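Local atomic coordinates of protease lasA (Pseudomonas aeruginosa, PDB entry 3IT5), a protein that cuts glycine-rich peptides as a secreted zinc metallopeptidase, degrading the pentaglycine cross-links of staphylococcal cell walls and contributing to the breakdown of host elastin. Residues A1-L9 and G136-I144. Residues are numbered along the deposited sequence; the frame is centred on the assembly and turned at random.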
ATOM      1  N   ALA A   1      -0.407  -7.333 -15.173  1.00  9.45           N
ATOM      2  CA  ALA A   1       0.547  -6.201 -14.963  1.00  9.05           C
ATOM      3  C   ALA A   1      -0.161  -4.862 -15.176  1.00  8.85           C
ATOM      4  O   ALA A   1      -0.427  -4.480 -16.313  1.00  8.59           O
ATOM      5  CB  ALA A   1       1.732  -6.336 -15.888  1.00  9.11           C
ATOM      6  N   PRO A   2      -0.462  -4.140 -14.076  1.00  8.79           N
ATOM      7  CA  PRO A   2      -1.323  -2.953 -14.136  1.00  8.77           C
ATOM      8  C   PRO A   2      -0.745  -1.872 -15.045  1.00  8.90           C
ATOM      9  O   PRO A   2       0.479  -1.753 -15.131  1.00  8.32           O
ATOM     10  CB  PRO A   2      -1.334  -2.447 -12.690  1.00  8.92           C
ATOM     11  CG  PRO A   2      -0.742  -3.539 -11.864  1.00  8.52           C
ATOM     12  CD  PRO A   2       0.167  -4.294 -12.752  1.00  8.68           C
ATOM     13  N   PRO A   3      -1.611  -1.090 -15.723  1.00  9.47           N
ATOM     14  CA  PRO A   3      -1.094   0.024 -16.524  1.00  9.83           C
ATOM     15  C   PRO A   3      -0.226   0.948 -15.671  1.00  9.92           C
ATOM     16  O   PRO A   3      -0.601   1.295 -14.548  1.00  9.90           O
ATOM     17  CB  PRO A   3      -2.360   0.742 -16.992  1.00  9.99           C
ATOM     18  CG  PRO A   3      -3.417  -0.307 -16.976  1.00  9.96           C
ATOM     19  CD  PRO A   3      -3.083  -1.185 -15.804  1.00  9.54           C
ATOM     20  N   SER A   4       0.930   1.324 -16.211  1.00  9.83           N
ATOM     21  CA  SER A   4       1.934   2.105 -15.489  1.00  9.74           C
ATOM     22  C   SER A   4       1.475   3.509 -15.065  1.00  9.67           C
ATOM     23  O   SER A   4       2.155   4.169 -14.277  1.00  9.76           O
ATOM     24  CB  SER A   4       3.205   2.204 -16.333  1.00  9.81           C
ATOM     25  OG  SER A   4       2.963   2.938 -17.520  1.00  9.77           O
ATOM     26  N   ASN A   5       0.332   3.951 -15.593  1.00  9.19           N
ATOM     27  CA  ASN A   5      -0.246   5.266 -15.289  1.00  8.89           C
ATOM     28  C   ASN A   5      -1.529   5.184 -14.444  1.00  8.56           C
ATOM     29  O   ASN A   5      -2.239   6.178 -14.278  1.00  8.26           O
ATOM     30  CB  ASN A   5      -0.530   6.025 -16.592  1.00  9.01           C
ATOM     31  CG  ASN A   5      -1.612   5.366 -17.426  1.00  9.40           C
ATOM     32  OD1 ASN A   5      -1.887   4.173 -17.277  1.00  9.60           O
ATOM     33  ND2 ASN A   5      -2.240   6.144 -18.307  1.00 10.29           N
ATOM     34  N   LEU A   6      -1.817   3.991 -13.923  1.00  8.19           N
ATOM     35  CA  LEU A   6      -3.049   3.741 -13.169  1.00  8.08           C
ATOM     36  C   LEU A   6      -2.923   4.058 -11.684  1.00  7.79           C
ATOM     37  O   LEU A   6      -3.885   4.516 -11.060  1.00  7.88           O
ATOM     38  CB  LEU A   6      -3.515   2.288 -13.356  1.00  8.08           C
ATOM     39  CG  LEU A   6      -4.821   1.840 -12.679  1.00  8.55           C
ATOM     40  CD1 LEU A   6      -6.019   2.706 -13.087  1.00  8.67           C
ATOM     41  CD2 LEU A   6      -5.096   0.381 -12.971  1.00  8.35           C
ATOM     42  N   MET A   7      -1.736   3.826 -11.129  1.00  7.47           N
ATOM     43  CA  MET A   7      -1.546   3.880  -9.683  1.00  7.16           C
ATOM     44  C   MET A   7      -0.412   4.774  -9.200  1.00  7.05           C
ATOM     45  O   MET A   7       0.643   4.867  -9.832  1.00  7.23           O
ATOM     46  CB  MET A   7      -1.361   2.467  -9.126  1.00  7.34           C
ATOM     47  CG  MET A   7      -2.662   1.721  -8.956  1.00  7.04           C
ATOM     48  SD  MET A   7      -2.414   0.030  -8.426  1.00  7.72           S
ATOM     49  CE  MET A   7      -2.351  -0.786 -10.011  1.00  9.15           C
ATOM     50  N   GLN A   8      -0.666   5.434  -8.072  1.00  6.77           N
ATOM     51  CA  GLN A   8       0.348   6.124  -7.286  1.00  6.34           C
ATOM     52  C   GLN A   8       0.519   5.360  -5.968  1.00  6.30           C
ATOM     53  O   GLN A   8      -0.218   4.407  -5.700  1.00  6.71           O
ATOM     54  CB  GLN A   8      -0.082   7.574  -7.004  1.00  6.14           C
ATOM     55  CG  GLN A   8      -1.382   7.698  -6.196  1.00  5.92           C
ATOM     56  CD  GLN A   8      -1.471   8.970  -5.377  1.00  4.78           C
ATOM     57  OE1 GLN A   8      -1.455   8.923  -4.145  1.00  5.00           O
ATOM     58  NE2 GLN A   8      -1.569  10.107  -6.043  1.00  4.09           N
ATOM     59  N   LEU A   9       1.477   5.782  -5.145  1.00  5.88           N
ATOM     60  CA  LEU A   9       1.672   5.204  -3.811  1.00  5.48           C
ATOM     61  C   LEU A   9       0.526   5.606  -2.868  1.00  5.24           C
ATOM     62  O   LEU A   9      -0.009   6.715  -2.988  1.00  5.00           O
ATOM     63  CB  LEU A   9       3.028   5.638  -3.237  1.00  5.16           C
ATOM     64  CG  LEU A   9       4.270   5.216  -4.031  1.00  5.31           C
ATOM     65  CD1 LEU A   9       5.468   6.123  -3.709  1.00  5.02           C
ATOM     66  CD2 LEU A   9       4.613   3.738  -3.797  1.00  4.24           C
ATOM     67  N   GLY A 136       6.874  -6.163 -11.124  1.00  8.24           N
ATOM     68  CA  GLY A 136       6.749  -5.309 -12.304  1.00  8.41           C
ATOM     69  C   GLY A 136       5.704  -4.204 -12.262  1.00  8.29           C
ATOM     70  O   GLY A 136       5.614  -3.413 -13.200  1.00  8.41           O
ATOM     71  N   ALA A 137       4.917  -4.140 -11.187  1.00  8.39           N
ATOM     72  CA  ALA A 137       3.864  -3.126 -11.052  1.00  8.48           C
ATOM     73  C   ALA A 137       4.425  -1.715 -10.839  1.00  8.50           C
ATOM     74  O   ALA A 137       5.411  -1.534 -10.122  1.00  8.46           O
ATOM     75  CB  ALA A 137       2.911  -3.494  -9.926  1.00  8.38           C
ATOM     76  N   SER A 138       3.794  -0.725 -11.471  1.00  8.56           N
ATOM     77  CA  SER A 138       4.180   0.679 -11.287  1.00  8.49           C
ATOM     78  C   SER A 138       3.289   1.418 -10.285  1.00  8.28           C
ATOM     79  O   SER A 138       2.066   1.275 -10.293  1.00  8.05           O
ATOM     80  CB  SER A 138       4.194   1.440 -12.616  1.00  8.34           C
ATOM     81  OG  SER A 138       5.304   1.073 -13.417  1.00  9.77           O
ATOM     82  N   PHE A 139       3.933   2.195  -9.423  1.00  7.93           N
ATOM     83  CA  PHE A 139       3.264   3.107  -8.513  1.00  8.04           C
ATOM     84  C   PHE A 139       3.964   4.437  -8.697  1.00  8.34           C
ATOM     85  O   PHE A 139       5.084   4.627  -8.215  1.00  8.32           O
ATOM     86  CB  PHE A 139       3.382   2.614  -7.072  1.00  7.86           C
ATOM     87  CG  PHE A 139       2.669   1.318  -6.822  1.00  7.46           C
ATOM     88  CD1 PHE A 139       3.360   0.111  -6.868  1.00  6.99           C
ATOM     89  CD2 PHE A 139       1.302   1.301  -6.560  1.00  7.17           C
ATOM     90  CE1 PHE A 139       2.703  -1.097  -6.647  1.00  6.53           C
ATOM     91  CE2 PHE A 139       0.632   0.100  -6.339  1.00  6.83           C
ATOM     92  CZ  PHE A 139       1.338  -1.105  -6.383  1.00  6.91           C
ATOM     93  N   GLY A 140       3.316   5.337  -9.434  1.00  8.25           N
ATOM     94  CA  GLY A 140       3.985   6.531  -9.948  1.00  8.43           C
ATOM     95  C   GLY A 140       5.069   6.102 -10.926  1.00  8.54           C
ATOM     96  O   GLY A 140       4.846   5.191 -11.730  1.00  8.24           O
ATOM     97  N   PRO A 141       6.258   6.735 -10.850  1.00  8.58           N
ATOM     98  CA  PRO A 141       7.377   6.361 -11.716  1.00  8.60           C
ATOM     99  C   PRO A 141       8.034   5.033 -11.316  1.00  8.64           C
ATOM    100  O   PRO A 141       8.763   4.446 -12.121  1.00  8.57           O
ATOM    101  CB  PRO A 141       8.363   7.520 -11.527  1.00  8.70           C
ATOM    102  CG  PRO A 141       8.092   8.011 -10.138  1.00  8.66           C
ATOM    103  CD  PRO A 141       6.603   7.856  -9.953  1.00  8.57           C
ATOM    104  N   TYR A 142       7.773   4.573 -10.090  1.00  8.45           N
ATOM    105  CA  TYR A 142       8.437   3.387  -9.533  1.00  8.50           C
ATOM    106  C   TYR A 142       7.888   2.069 -10.070  1.00  8.88           C
ATOM    107  O   TYR A 142       6.672   1.833 -10.048  1.00  8.78           O
ATOM    108  CB  TYR A 142       8.344   3.362  -8.002  1.00  8.15           C
ATOM    109  CG  TYR A 142       8.817   4.618  -7.309  1.00  7.45           C
ATOM    110  CD1 TYR A 142      10.166   4.972  -7.302  1.00  6.72           C
ATOM    111  CD2 TYR A 142       7.915   5.444  -6.644  1.00  6.80           C
ATOM    112  CE1 TYR A 142      10.600   6.134  -6.661  1.00  6.49           C
ATOM    113  CE2 TYR A 142       8.337   6.603  -6.004  1.00  6.34           C
ATOM    114  CZ  TYR A 142       9.680   6.940  -6.017  1.00  5.98           C
ATOM    115  OH  TYR A 142      10.103   8.078  -5.377  1.00  5.85           O
ATOM    116  N   ARG A 143       8.796   1.221 -10.546  1.00  8.96           N
ATOM    117  CA  ARG A 143       8.493  -0.172 -10.844  1.00  9.43           C
ATOM    118  C   ARG A 143       9.066  -1.018  -9.716  1.00  9.33           C
ATOM    119  O   ARG A 143      10.245  -0.899  -9.376  1.00  9.27           O
ATOM    120  CB  ARG A 143       9.103  -0.598 -12.183  1.00  9.54           C
ATOM    121  CG  ARG A 143       8.891  -2.073 -12.525  1.00 10.58           C
ATOM    122  CD  ARG A 143       9.691  -2.493 -13.750  1.00 12.31           C
ATOM    123  NE  ARG A 143       9.096  -1.992 -14.988  1.00 14.86           N
ATOM    124  CZ  ARG A 143       9.471  -2.355 -16.213  1.00 16.00           C
ATOM    125  NH1 ARG A 143      10.449  -3.238 -16.390  1.00 16.33           N
ATOM    126  NH2 ARG A 143       8.857  -1.836 -17.269  1.00 16.23           N
ATOM    127  N   ILE A 144       8.229  -1.867  -9.136  1.00  9.27           N
ATOM    128  CA  ILE A 144       8.645  -2.694  -8.006  1.00  9.27           C
ATOM    129  C   ILE A 144       9.190  -4.054  -8.459  1.00  9.16           C
ATOM    130  O   ILE A 144       8.628  -4.707  -9.347  1.00  9.21           O
ATOM    131  CB  ILE A 144       7.508  -2.825  -6.944  1.00  9.36           C
ATOM    132  CG1 ILE A 144       7.939  -3.690  -5.752  1.00  9.92           C
ATOM    133  CG2 ILE A 144       6.224  -3.351  -7.567  1.00  9.95           C
ATOM    134  CD1 ILE A 144       7.060  -3.509  -4.515  1.00 10.88           C
TER
HETATM  135  O   HOH W   1       1.781  -0.703 -13.225  1.00  2.00           O
HETATM  136  O   HOH W   2       0.091   2.092 -12.193  1.00  2.00           O
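The N-terminal coil 1-9 meets the strand 138-139 and its turn through one direct backbone hydrogen bond, from G140 N to M7 O (2.7 Å, almost straight at 174°), the same carbonyl oxygen also taking a CA-H...O contact from F139. Two waters add bridges between the backbones: one joins P2 O to S138 N, while the other donates to P3 O and to S138 O (2.9 Å) and accepts from M7 N. M7 and F139 run side by side; CG of M7 lies beside the backbone N (chi1 -80°) and the chain runs on extended at chi2, which brings SD to 3.7 Å from F139 CE2 in an oblique Met-aromatic contact. At the edge of the same ring, near its plane, lies Q8 O. G140 belongs to a type II' turn from F139 to Y142, which closes a beta hairpin at the border of a four-stranded antiparallel sheet; the coil thus ties this sheet to the large antiparallel sheet of the M23 peptidase fold, since M7 also rests on T77 and L125. The two methyls of L9 reach the residues at the two ends of the turn: CD2 packs on F139 CB and CD1 lies 3.7 Å from Y142 CE2. The hydroxyl of Y142 is hydrogen-bonded to Y176 O. Nearer the N-terminus, P2 CD touches A137 CB at 4.0 Å, and S138 CB packs against S4 CA, while S138 OG is hydrogen-bonded to Q163 NE2. The zinc ion is about 13 Å from the F139 side chain.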